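Local coordinates for protein VIN1 (Oscarella pearsei, PDB 6BFI) that probably binds actin filaments and may play a role in cell-cell adhesion, as a sponge homolog of vinculin, at residues V25-Q30 with L36-T41; A155-F160 with S207-C212; K366-R371 with A421-S426. One frame throughout, in Å; residues are numbered along the deposited sequence.

Contact 1 (V25-Q30 with L36-T41); sequences VLFHEQ and LKEDLT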
ATOM      1  N   VAL A  25      34.647   8.759 -18.180  1.00 66.41           N
ATOM      2  CA  VAL A  25      34.469  10.202 -18.023  1.00 64.94           C
ATOM      3  C   VAL A  25      35.287  10.719 -16.844  1.00 63.95           C
ATOM      4  O   VAL A  25      35.930  11.775 -16.928  1.00 68.78           O
ATOM      5  CB  VAL A  25      32.975  10.541 -17.874  1.00 64.06           C
ATOM      6  CG1 VAL A  25      32.789  12.027 -17.609  1.00 64.25           C
ATOM      7  CG2 VAL A  25      32.212  10.120 -19.121  1.00 66.22           C
ATOM      8  N   LEU A  26      35.288   9.977 -15.731  1.00 61.75           N
ATOM      9  CA  LEU A  26      36.034  10.405 -14.551  1.00 62.70           C
ATOM     10  C   LEU A  26      37.531  10.480 -14.833  1.00 64.13           C
ATOM     11  O   LEU A  26      38.211  11.400 -14.368  1.00 62.99           O
ATOM     12  CB  LEU A  26      35.757   9.460 -13.382  1.00 63.59           C
ATOM     13  CG  LEU A  26      34.330   9.362 -12.835  1.00 64.52           C
ATOM     14  CD1 LEU A  26      34.236   8.261 -11.785  1.00 63.63           C
ATOM     15  CD2 LEU A  26      33.877  10.690 -12.258  1.00 63.92           C
ATOM     16  N   PHE A  27      38.064   9.511 -15.583  1.00 64.11           N
ATOM     17  CA  PHE A  27      39.475   9.552 -15.956  1.00 60.64           C
ATOM     18  C   PHE A  27      39.765  10.718 -16.890  1.00 64.88           C
ATOM     19  O   PHE A  27      40.787  11.403 -16.741  1.00 65.31           O
ATOM     20  CB  PHE A  27      39.883   8.236 -16.618  1.00 61.99           C
ATOM     21  CG  PHE A  27      40.306   7.170 -15.651  1.00 61.32           C
ATOM     22  CD1 PHE A  27      41.176   7.458 -14.614  1.00 61.41           C
ATOM     23  CD2 PHE A  27      39.836   5.874 -15.785  1.00 56.73           C
ATOM     24  CE1 PHE A  27      41.568   6.470 -13.727  1.00 61.94           C
ATOM     25  CE2 PHE A  27      40.221   4.884 -14.901  1.00 56.52           C
ATOM     26  CZ  PHE A  27      41.087   5.181 -13.872  1.00 59.04           C
ATOM     27  N   HIS A  28      38.885  10.952 -17.868  1.00 66.29           N
ATOM     28  CA  HIS A  28      39.093  12.069 -18.783  1.00 67.06           C
ATOM     29  C   HIS A  28      39.132  13.394 -18.036  1.00 67.20           C
ATOM     30  O   HIS A  28      39.951  14.265 -18.347  1.00 67.01           O
ATOM     31  CB  HIS A  28      38.005  12.104 -19.851  1.00 67.40           C
ATOM     32  CG  HIS A  28      38.105  13.285 -20.763  1.00 67.14           C
ATOM     33  ND1 HIS A  28      39.190  13.501 -21.585  1.00 65.50           N
ATOM     34  CD2 HIS A  28      37.263  14.326 -20.970  1.00 69.08           C
ATOM     35  CE1 HIS A  28      39.008  14.616 -22.268  1.00 68.82           C
ATOM     36  NE2 HIS A  28      37.846  15.137 -21.913  1.00 70.92           N
ATOM     37  N   GLU A  29      38.250  13.572 -17.051  1.00 72.75           N
ATOM     38  CA  GLU A  29      38.315  14.784 -16.245  1.00 78.08           C
ATOM     39  C   GLU A  29      39.490  14.766 -15.277  1.00 72.27           C
ATOM     40  O   GLU A  29      39.941  15.834 -14.848  1.00 71.73           O
ATOM     41  CB  GLU A  29      37.004  14.992 -15.489  1.00 88.25           C
ATOM     42  CG  GLU A  29      35.895  15.575 -16.351  1.00 98.82           C
ATOM     43  CD  GLU A  29      34.942  16.451 -15.562  1.00106.58           C
ATOM     44  OE1 GLU A  29      33.713  16.289 -15.719  1.00108.57           O
ATOM     45  OE2 GLU A  29      35.425  17.296 -14.777  1.00112.69           O
ATOM     46  N   GLN A  30      39.996  13.580 -14.931  1.00 63.18           N
ATOM     47  CA  GLN A  30      41.180  13.492 -14.085  1.00 63.38           C
ATOM     48  C   GLN A  30      42.426  13.950 -14.830  1.00 71.85           C
ATOM     49  O   GLN A  30      43.336  14.524 -14.221  1.00 76.03           O
ATOM     50  CB  GLN A  30      41.348  12.061 -13.577  1.00 57.96           C
ATOM     51  CG  GLN A  30      42.547  11.841 -12.671  1.00 61.76           C
ATOM     52  CD  GLN A  30      42.551  10.459 -12.049  1.00 64.50           C
ATOM     53  OE1 GLN A  30      41.523   9.978 -11.567  1.00 63.23           O
ATOM     54  NE2 GLN A  30      43.709   9.807 -12.060  1.00 65.18           N
ATOM     55  N   LEU A  36      46.709  13.194 -13.414  1.00 90.99           N
ATOM     56  CA  LEU A  36      47.531  12.093 -13.906  1.00 94.15           C
ATOM     57  C   LEU A  36      46.965  11.551 -15.212  1.00101.36           C
ATOM     58  O   LEU A  36      45.787  11.185 -15.281  1.00 99.14           O
ATOM     59  CB  LEU A  36      47.628  10.973 -12.867  1.00 87.19           C
ATOM     60  CG  LEU A  36      48.476   9.763 -13.267  1.00 86.00           C
ATOM     61  CD1 LEU A  36      49.828  10.200 -13.808  1.00 88.91           C
ATOM     62  CD2 LEU A  36      48.654   8.826 -12.087  1.00 85.31           C
ATOM     63  N   LYS A  37      47.794  11.499 -16.253  1.00111.28           N
ATOM     64  CA  LYS A  37      47.350  11.017 -17.557  1.00111.29           C
ATOM     65  C   LYS A  37      47.104   9.515 -17.499  1.00107.72           C
ATOM     66  O   LYS A  37      48.034   8.732 -17.278  1.00111.42           O
ATOM     67  CB  LYS A  37      48.391  11.349 -18.624  1.00117.14           C
ATOM     68  CG  LYS A  37      47.960  11.010 -20.039  1.00120.44           C
ATOM     69  CD  LYS A  37      46.752  11.833 -20.457  1.00120.37           C
ATOM     70  CE  LYS A  37      46.337  11.520 -21.883  1.00120.88           C
ATOM     71  NZ  LYS A  37      45.146  12.313 -22.294  1.00120.67           N
ATOM     72  N   GLU A  38      45.853   9.112 -17.697  1.00 97.31           N
ATOM     73  CA  GLU A  38      45.461   7.711 -17.665  1.00 93.42           C
ATOM     74  C   GLU A  38      45.168   7.229 -19.078  1.00 83.89           C
ATOM     75  O   GLU A  38      44.483   7.916 -19.844  1.00 79.78           O
ATOM     76  CB  GLU A  38      44.236   7.508 -16.772  1.00 95.15           C
ATOM     77  CG  GLU A  38      44.517   6.716 -15.506  1.00 97.93           C
ATOM     78  CD  GLU A  38      44.973   5.299 -15.792  1.00 98.25           C
ATOM     79  OE1 GLU A  38      46.199   5.069 -15.866  1.00100.22           O
ATOM     80  OE2 GLU A  38      44.104   4.415 -15.950  1.00 95.94           O
ATOM     81  N   ASP A  39      45.689   6.053 -19.420  1.00 81.62           N
ATOM     82  CA  ASP A  39      45.431   5.449 -20.721  1.00 80.97           C
ATOM     83  C   ASP A  39      44.087   4.731 -20.682  1.00 74.12           C
ATOM     84  O   ASP A  39      43.912   3.769 -19.926  1.00 72.41           O
ATOM     85  CB  ASP A  39      46.553   4.485 -21.095  1.00 88.21           C
ATOM     86  CG  ASP A  39      46.359   3.865 -22.466  1.00 92.55           C
ATOM     87  OD1 ASP A  39      45.712   4.501 -23.324  1.00 94.44           O
ATOM     88  OD2 ASP A  39      46.857   2.740 -22.685  1.00 93.45           O
ATOM     89  N   LEU A  40      43.143   5.197 -21.496  1.00 70.64           N
ATOM     90  CA  LEU A  40      41.786   4.665 -21.503  1.00 68.04           C
ATOM     91  C   LEU A  40      41.643   3.397 -22.335  1.00 68.68           C
ATOM     92  O   LEU A  40      40.534   2.856 -22.415  1.00 68.10           O
ATOM     93  CB  LEU A  40      40.819   5.732 -22.020  1.00 65.74           C
ATOM     94  CG  LEU A  40      40.976   7.103 -21.360  1.00 62.30           C
ATOM     95  CD1 LEU A  40      40.050   8.129 -21.991  1.00 62.94           C
ATOM     96  CD2 LEU A  40      40.723   6.994 -19.868  1.00 62.27           C
ATOM     97  N   THR A  41      42.725   2.911 -22.942  1.00 72.03           N
ATOM     98  CA  THR A  41      42.632   1.762 -23.841  1.00 73.14           C
ATOM     99  C   THR A  41      42.083   0.505 -23.174  1.00 76.11           C
ATOM    100  O   THR A  41      41.211  -0.146 -23.774  1.00 78.83           O
ATOM    101  CB  THR A  41      44.001   1.501 -24.481  1.00 75.71           C
ATOM    102  OG1 THR A  41      44.382   2.630 -25.277  1.00 76.28           O
ATOM    103  CG2 THR A  41      43.955   0.259 -25.361  1.00 78.01           C
TER
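F27 meets the loop with its ring against E38 and its base against L40. E38 CG comes down over the ring face near the CD1-CE1 rim, 3.5 Å from F27 CE1. Beyond it the carboxylate sets OE2 over the same face, 3.7 Å from F27 CZ and displaced toward the rim; the two planes are turned 59° apart. At the root of the aromatic side chain, F27 CB touches L40 CD2 at 3.6 Å. A chi1 of -87° sets F27 CG beside its own backbone N and anti to the carbonyl carbon, which swings the ring out to E38. A looser neighbour is Q30, whose NE2 stands 4.2 Å from L36 CB, the two side chains running alongside each other. Replacing F27 by an alanine is likely to leave the E38 chain without the ring it lies on and L40 CD2 less confined. Behind this first layer, D39 OD1 accepts from T41 OG1 at 3.0 Å and, in a weak capping bond, from T41 N, where the loop leads into helix 41-59. K37 NZ is tied to Q99 and to the carbonyl of L95. The contact lies at the surface between helices 8-32 and 41-59: L40 also packs on helix 68-97, H28 on helices 68-97 and 102-145, and E29 accepts from the backbone of R717 and A720, at the start of helix 718-745.

Contact 2 (A155-F160 with S207-C212); sequences ADLATF and SSIRVC
L157 extends across to I209 and R210: CG anti to the backbone N (chi1 176°) carries the isobutyl end toward the other helix, and chi2 splits its methyls between neighbours. I209 answers with a chi1 of -62°: CG2 faces L157, while CG1 runs on toward F160. The branches share the work. L157 CD1 lies 3.6 Å from I209 CG2 and close to I209 CD1 as well, facing both isoleucine branch ends. I209 CD1 then goes on to the F160 ring, 3.9 Å from CE2. L157 CD2 touches I209 CG2 as well, but its nearest neighbour is R210 NH2, at 3.3 Å; the arginine side chain bends twice and passes across the leucine at roughly a right angle. Within segment 155-160, T159 OG1 donates to D156 O at 3.1 Å from above the carbonyl plane, on the same face as F160 N, and that oxygen carries two donors. Segments 155-160 and 207-212 run nearly antiparallel (160°), their axes 10.5 Å apart at closest approach. F160 also meets the ring of Y144, and both F160 and I209 rest on A148 and I151 of the preceding loop. R210 NE has a long, weak ion pair with E154, at the start of helix 154-178. The chemistry is therefore graded: a buried aliphatic and aromatic centre, flanked by an arginine whose guanidinium end lies against the leucine methyl and whose charge the long, weak pair with E154 may partly offset.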
ATOM      1  N   ALA A 155     -22.406 -31.039 -23.049  1.00110.96           N
ATOM      2  CA  ALA A 155     -21.459 -31.425 -24.089  1.00109.92           C
ATOM      3  C   ALA A 155     -20.656 -30.219 -24.564  1.00101.71           C
ATOM      4  O   ALA A 155     -19.428 -30.293 -24.709  1.00108.63           O
ATOM      5  CB  ALA A 155     -22.199 -32.080 -25.258  1.00109.69           C
ATOM      6  N   ASP A 156     -21.339 -29.095 -24.804  1.00 95.59           N
ATOM      7  CA  ASP A 156     -20.640 -27.866 -25.167  1.00 96.67           C
ATOM      8  C   ASP A 156     -19.732 -27.397 -24.038  1.00 90.88           C
ATOM      9  O   ASP A 156     -18.641 -26.873 -24.289  1.00 90.07           O
ATOM     10  CB  ASP A 156     -21.644 -26.771 -25.532  1.00102.52           C
ATOM     11  CG  ASP A 156     -22.332 -27.029 -26.857  1.00115.76           C
ATOM     12  OD1 ASP A 156     -21.791 -27.809 -27.669  1.00124.22           O
ATOM     13  OD2 ASP A 156     -23.413 -26.444 -27.090  1.00117.06           O
ATOM     14  N   LEU A 157     -20.165 -27.570 -22.786  1.00 91.38           N
ATOM     15  CA  LEU A 157     -19.310 -27.222 -21.658  1.00 87.97           C
ATOM     16  C   LEU A 157     -18.104 -28.147 -21.570  1.00 88.82           C
ATOM     17  O   LEU A 157     -17.025 -27.721 -21.143  1.00 90.83           O
ATOM     18  CB  LEU A 157     -20.116 -27.261 -20.358  1.00 87.35           C
ATOM     19  CG  LEU A 157     -19.378 -27.014 -19.040  1.00 86.41           C
ATOM     20  CD1 LEU A 157     -18.570 -25.723 -19.092  1.00 82.26           C
ATOM     21  CD2 LEU A 157     -20.368 -26.981 -17.884  1.00 86.85           C
ATOM     22  N   ALA A 158     -18.261 -29.407 -21.981  1.00 90.26           N
ATOM     23  CA  ALA A 158     -17.132 -30.331 -21.981  1.00 93.28           C
ATOM     24  C   ALA A 158     -16.104 -29.939 -23.035  1.00 92.90           C
ATOM     25  O   ALA A 158     -14.912 -29.803 -22.733  1.00 94.69           O
ATOM     26  CB  ALA A 158     -17.623 -31.762 -22.208  1.00 99.36           C
ATOM     27  N   THR A 159     -16.549 -29.746 -24.281  1.00 91.30           N
ATOM     28  CA  THR A 159     -15.622 -29.377 -25.348  1.00 92.64           C
ATOM     29  C   THR A 159     -14.977 -28.022 -25.075  1.00 88.92           C
ATOM     30  O   THR A 159     -13.755 -27.864 -25.190  1.00 90.09           O
ATOM     31  CB  THR A 159     -16.350 -29.359 -26.692  1.00 94.96           C
ATOM     32  OG1 THR A 159     -17.321 -28.305 -26.693  1.00 83.32           O
ATOM     33  CG2 THR A 159     -17.053 -30.689 -26.934  1.00102.20           C
ATOM     34  N   PHE A 160     -15.795 -27.028 -24.718  1.00 84.65           N
ATOM     35  CA  PHE A 160     -15.274 -25.711 -24.366  1.00 78.86           C
ATOM     36  C   PHE A 160     -14.264 -25.804 -23.231  1.00 78.39           C
ATOM     37  O   PHE A 160     -13.224 -25.137 -23.262  1.00 77.80           O
ATOM     38  CB  PHE A 160     -16.433 -24.785 -23.989  1.00 76.52           C
ATOM     39  CG  PHE A 160     -16.024 -23.591 -23.171  1.00 77.35           C
ATOM     40  CD1 PHE A 160     -15.539 -22.447 -23.781  1.00 80.13           C
ATOM     41  CD2 PHE A 160     -16.146 -23.606 -21.787  1.00 73.84           C
ATOM     42  CE1 PHE A 160     -15.170 -21.347 -23.029  1.00 75.14           C
ATOM     43  CE2 PHE A 160     -15.781 -22.511 -21.033  1.00 68.75           C
ATOM     44  CZ  PHE A 160     -15.292 -21.380 -21.653  1.00 72.48           C
ATOM     45  N   SER A 207     -18.748 -23.819 -13.203  1.00 63.06           N
ATOM     46  CA  SER A 207     -19.889 -24.114 -12.343  1.00 64.25           C
ATOM     47  C   SER A 207     -21.119 -23.318 -12.768  1.00 65.24           C
ATOM     48  O   SER A 207     -22.205 -23.883 -12.958  1.00 67.58           O
ATOM     49  CB  SER A 207     -19.531 -23.826 -10.886  1.00 58.31           C
ATOM     50  OG  SER A 207     -20.608 -24.140 -10.025  1.00 58.74           O
ATOM     51  N   SER A 208     -20.961 -22.001 -12.936  1.00 62.50           N
ATOM     52  CA  SER A 208     -22.077 -21.165 -13.370  1.00 59.56           C
ATOM     53  C   SER A 208     -22.637 -21.638 -14.706  1.00 58.77           C
ATOM     54  O   SER A 208     -23.861 -21.671 -14.902  1.00 69.06           O
ATOM     55  CB  SER A 208     -21.633 -19.704 -13.459  1.00 57.30           C
ATOM     56  OG  SER A 208     -20.561 -19.551 -14.372  1.00 46.28           O
ATOM     57  N   ILE A 209     -21.755 -22.018 -15.637  1.00 56.54           N
ATOM     58  CA  ILE A 209     -22.213 -22.593 -16.900  1.00 58.46           C
ATOM     59  C   ILE A 209     -23.051 -23.838 -16.642  1.00 62.10           C
ATOM     60  O   ILE A 209     -24.091 -24.051 -17.281  1.00 60.10           O
ATOM     61  CB  ILE A 209     -21.017 -22.906 -17.817  1.00 60.38           C
ATOM     62  CG1 ILE A 209     -20.256 -21.632 -18.168  1.00 61.20           C
ATOM     63  CG2 ILE A 209     -21.491 -23.582 -19.086  1.00 63.69           C
ATOM     64  CD1 ILE A 209     -18.977 -21.899 -18.917  1.00 65.62           C
ATOM     65  N   ARG A 210     -22.614 -24.679 -15.701  1.00 58.57           N
ATOM     66  CA  ARG A 210     -23.373 -25.882 -15.379  1.00 67.28           C
ATOM     67  C   ARG A 210     -24.781 -25.537 -14.900  1.00 67.46           C
ATOM     68  O   ARG A 210     -25.762 -26.156 -15.339  1.00 64.94           O
ATOM     69  CB  ARG A 210     -22.622 -26.705 -14.334  1.00 72.72           C
ATOM     70  CG  ARG A 210     -23.075 -28.146 -14.207  1.00 80.49           C
ATOM     71  CD  ARG A 210     -21.877 -29.046 -13.956  1.00 86.46           C
ATOM     72  NE  ARG A 210     -21.014 -29.127 -15.132  1.00 92.25           N
ATOM     73  CZ  ARG A 210     -19.731 -29.473 -15.100  1.00 96.10           C
ATOM     74  NH1 ARG A 210     -19.147 -29.761 -13.945  1.00 96.08           N
ATOM     75  NH2 ARG A 210     -19.027 -29.523 -16.224  1.00 97.61           N
ATOM     76  N   VAL A 211     -24.908 -24.537 -14.019  1.00 65.17           N
ATOM     77  CA  VAL A 211     -26.253 -24.178 -13.570  1.00 64.64           C
ATOM     78  C   VAL A 211     -27.076 -23.624 -14.728  1.00 59.98           C
ATOM     79  O   VAL A 211     -28.294 -23.832 -14.783  1.00 61.99           O
ATOM     80  CB  VAL A 211     -26.227 -23.197 -12.374  1.00 63.61           C
ATOM     81  CG1 VAL A 211     -24.858 -23.149 -11.718  1.00 54.89           C
ATOM     82  CG2 VAL A 211     -26.706 -21.801 -12.776  1.00 62.23           C
ATOM     83  N   CYS A 212     -26.441 -22.933 -15.681  1.00 63.28           N
ATOM     84  CA  CYS A 212     -27.190 -22.468 -16.849  1.00 61.79           C
ATOM     85  C   CYS A 212     -27.710 -23.642 -17.673  1.00 63.83           C
ATOM     86  O   CYS A 212     -28.876 -23.650 -18.098  1.00 65.96           O
ATOM     87  CB  CYS A 212     -26.317 -21.552 -17.706  1.00 62.63           C
ATOM     88  SG  CYS A 212     -25.911 -19.964 -16.934  1.00 61.90           S
TER

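Contact 3 (K366-R371 with A421-S426); sequences KALAER and AELVAS
R371 and L423 meet at about a right angle, the flat guanidinium group presenting one face to a methyl: L423 CD2 sits over that face, 3.8 Å from R371 NH1 and offset toward the rim. The arginine chain folds at chi2 and chi3 (-74° and -65°), which bends it so that CG and NH1 both come near L423 CD2. L368 crosses L423 obliquely, CD1 reaching L423 CD2 at 4.1 Å, and its second methyl enters beside the opposing backbone, 3.9 Å from V424 CA. Thus L423 CD2 is shared by an aliphatic and a cationic neighbour. R371 is buried, and its polar atoms are met in several directions: NE forms a salt bridge with D375, NH2 donates to T420, and NH1 donates to the carbonyl of L308. These bonds fix the rotation of the group that L423 packs on, and the D375 carboxylate probably offsets the charge of R371, which lies close to that of R416. L368 and V424 both also touch I494. With the axes of 366-371 and 421-426 10.3 Å apart and at 159°, the local pairing is that of neighbouring antiparallel helices in the helical bundles from which vinculin-family proteins are built.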
ATOM      1  N   LYS A 366     -12.190   6.855  18.591  1.00 60.18           N
ATOM      2  CA  LYS A 366     -13.269   6.157  19.284  1.00 59.84           C
ATOM      3  C   LYS A 366     -14.505   6.039  18.400  1.00 56.98           C
ATOM      4  O   LYS A 366     -15.199   5.015  18.427  1.00 55.59           O
ATOM      5  CB  LYS A 366     -13.601   6.878  20.592  1.00 60.50           C
ATOM      6  CG  LYS A 366     -14.458   6.063  21.551  1.00 69.23           C
ATOM      7  CD  LYS A 366     -14.345   6.591  22.978  1.00 73.15           C
ATOM      8  CE  LYS A 366     -14.872   5.579  23.989  1.00 79.10           C
ATOM      9  NZ  LYS A 366     -14.556   5.964  25.396  1.00 81.75           N
ATOM     10  N   ALA A 367     -14.791   7.069  17.603  1.00 56.92           N
ATOM     11  CA  ALA A 367     -15.947   7.015  16.714  1.00 51.08           C
ATOM     12  C   ALA A 367     -15.755   5.963  15.631  1.00 57.67           C
ATOM     13  O   ALA A 367     -16.690   5.215  15.314  1.00 61.78           O
ATOM     14  CB  ALA A 367     -16.202   8.388  16.096  1.00 50.09           C
ATOM     15  N   LEU A 368     -14.552   5.883  15.056  1.00 53.65           N
ATOM     16  CA  LEU A 368     -14.299   4.846  14.059  1.00 53.03           C
ATOM     17  C   LEU A 368     -14.396   3.454  14.672  1.00 52.35           C
ATOM     18  O   LEU A 368     -14.999   2.545  14.084  1.00 54.91           O
ATOM     19  CB  LEU A 368     -12.932   5.057  13.406  1.00 49.21           C
ATOM     20  CG  LEU A 368     -12.945   5.858  12.103  1.00 49.22           C
ATOM     21  CD1 LEU A 368     -13.514   7.253  12.326  1.00 45.74           C
ATOM     22  CD2 LEU A 368     -11.549   5.926  11.501  1.00 48.95           C
ATOM     23  N   ALA A 369     -13.817   3.270  15.863  1.00 51.15           N
ATOM     24  CA  ALA A 369     -13.939   1.988  16.546  1.00 53.75           C
ATOM     25  C   ALA A 369     -15.392   1.654  16.857  1.00 66.28           C
ATOM     26  O   ALA A 369     -15.765   0.476  16.893  1.00 72.87           O
ATOM     27  CB  ALA A 369     -13.109   1.990  17.829  1.00 54.76           C
ATOM     28  N   GLU A 370     -16.228   2.673  17.075  1.00 65.65           N
ATOM     29  CA  GLU A 370     -17.643   2.425  17.331  1.00 68.22           C
ATOM     30  C   GLU A 370     -18.364   1.999  16.058  1.00 65.39           C
ATOM     31  O   GLU A 370     -19.178   1.066  16.081  1.00 66.70           O
ATOM     32  CB  GLU A 370     -18.292   3.672  17.931  1.00 73.77           C
ATOM     33  CG  GLU A 370     -19.515   3.382  18.785  1.00 81.47           C
ATOM     34  CD  GLU A 370     -20.258   4.639  19.192  1.00 85.31           C
ATOM     35  OE1 GLU A 370     -20.232   5.621  18.421  1.00 83.98           O
ATOM     36  OE2 GLU A 370     -20.869   4.645  20.282  1.00 92.06           O
ATOM     37  N   ARG A 371     -18.079   2.671  14.938  1.00 63.26           N
ATOM     38  CA  ARG A 371     -18.627   2.236  13.656  1.00 58.21           C
ATOM     39  C   ARG A 371     -18.255   0.790  13.366  1.00 54.67           C
ATOM     40  O   ARG A 371     -19.095   0.005  12.910  1.00 52.08           O
ATOM     41  CB  ARG A 371     -18.134   3.146  12.532  1.00 54.57           C
ATOM     42  CG  ARG A 371     -19.002   4.372  12.288  1.00 63.44           C
ATOM     43  CD  ARG A 371     -20.306   4.009  11.590  1.00 59.00           C
ATOM     44  NE  ARG A 371     -20.083   3.496  10.242  1.00 59.95           N
ATOM     45  CZ  ARG A 371     -20.019   4.253   9.150  1.00 58.06           C
ATOM     46  NH1 ARG A 371     -20.163   5.570   9.245  1.00 58.75           N
ATOM     47  NH2 ARG A 371     -19.809   3.696   7.963  1.00 51.16           N
ATOM     48  N   ALA A 421     -15.434   0.508   5.781  1.00 48.41           N
ATOM     49  CA  ALA A 421     -14.055   0.339   5.333  1.00 45.30           C
ATOM     50  C   ALA A 421     -13.526   1.619   4.695  1.00 44.63           C
ATOM     51  O   ALA A 421     -12.370   2.000   4.919  1.00 43.81           O
ATOM     52  CB  ALA A 421     -13.959  -0.831   4.355  1.00 40.89           C
ATOM     53  N   GLU A 422     -14.364   2.309   3.916  1.00 43.77           N
ATOM     54  CA  GLU A 422     -13.936   3.564   3.306  1.00 51.34           C
ATOM     55  C   GLU A 422     -13.668   4.632   4.361  1.00 54.20           C
ATOM     56  O   GLU A 422     -12.699   5.394   4.248  1.00 55.14           O
ATOM     57  CB  GLU A 422     -14.984   4.048   2.306  1.00 55.08           C
ATOM     58  CG  GLU A 422     -14.704   5.433   1.741  1.00 68.33           C
ATOM     59  CD  GLU A 422     -13.392   5.499   0.980  1.00 74.01           C
ATOM     60  OE1 GLU A 422     -13.096   4.550   0.223  1.00 76.42           O
ATOM     61  OE2 GLU A 422     -12.655   6.497   1.146  1.00 73.17           O
ATOM     62  N   LEU A 423     -14.516   4.704   5.392  1.00 52.98           N
ATOM     63  CA  LEU A 423     -14.304   5.676   6.461  1.00 50.78           C
ATOM     64  C   LEU A 423     -12.993   5.411   7.186  1.00 50.16           C
ATOM     65  O   LEU A 423     -12.212   6.333   7.440  1.00 53.81           O
ATOM     66  CB  LEU A 423     -15.474   5.646   7.447  1.00 54.48           C
ATOM     67  CG  LEU A 423     -15.314   6.540   8.680  1.00 58.64           C
ATOM     68  CD1 LEU A 423     -15.247   8.005   8.277  1.00 62.03           C
ATOM     69  CD2 LEU A 423     -16.437   6.312   9.678  1.00 63.71           C
ATOM     70  N   VAL A 424     -12.737   4.147   7.530  1.00 49.59           N
ATOM     71  CA  VAL A 424     -11.483   3.792   8.191  1.00 50.80           C
ATOM     72  C   VAL A 424     -10.296   4.145   7.304  1.00 53.44           C
ATOM     73  O   VAL A 424      -9.285   4.678   7.776  1.00 58.33           O
ATOM     74  CB  VAL A 424     -11.487   2.299   8.571  1.00 51.21           C
ATOM     75  CG1 VAL A 424     -10.079   1.817   8.865  1.00 46.93           C
ATOM     76  CG2 VAL A 424     -12.391   2.068   9.769  1.00 51.34           C
ATOM     77  N   ALA A 425     -10.408   3.869   6.003  1.00 55.05           N
ATOM     78  CA  ALA A 425      -9.320   4.183   5.085  1.00 48.19           C
ATOM     79  C   ALA A 425      -9.097   5.685   4.968  1.00 52.84           C
ATOM     80  O   ALA A 425      -7.975   6.126   4.694  1.00 54.67           O
ATOM     81  CB  ALA A 425      -9.605   3.578   3.709  1.00 46.94           C
ATOM     82  N   SER A 426     -10.143   6.486   5.176  1.00 53.08           N
ATOM     83  CA  SER A 426     -10.027   7.931   5.019  1.00 56.36           C
ATOM     84  C   SER A 426      -9.667   8.661   6.307  1.00 60.42           C
ATOM     85  O   SER A 426      -9.178   9.793   6.236  1.00 64.37           O
ATOM     86  CB  SER A 426     -11.333   8.513   4.472  1.00 60.01           C
ATOM     87  OG  SER A 426     -11.498   8.195   3.103  1.00 69.95           O
TER

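From the N terminus the three contacts follow in series; none nests within or crosses another. Contact 1 closes the short turn from helix 8-32 into helix 41-59, only a few residues long. Contact 2 closes the longer hairpin of helices 154-178 and 185-215, about 57 Å from contact 1 between nearest atoms. Contact 3 joins helices 344-375 and 399-427 over the intervening helix 381-390, and lies across the centre of the chain from contact 1. Contacts 2 and 3 are nearer each other, about 27 Å between nearest atoms, and helix 466-493 touches both: Y471 packs on 207-212, M486 and V490 on 421-426. Contact 1 instead reaches helix 718-745.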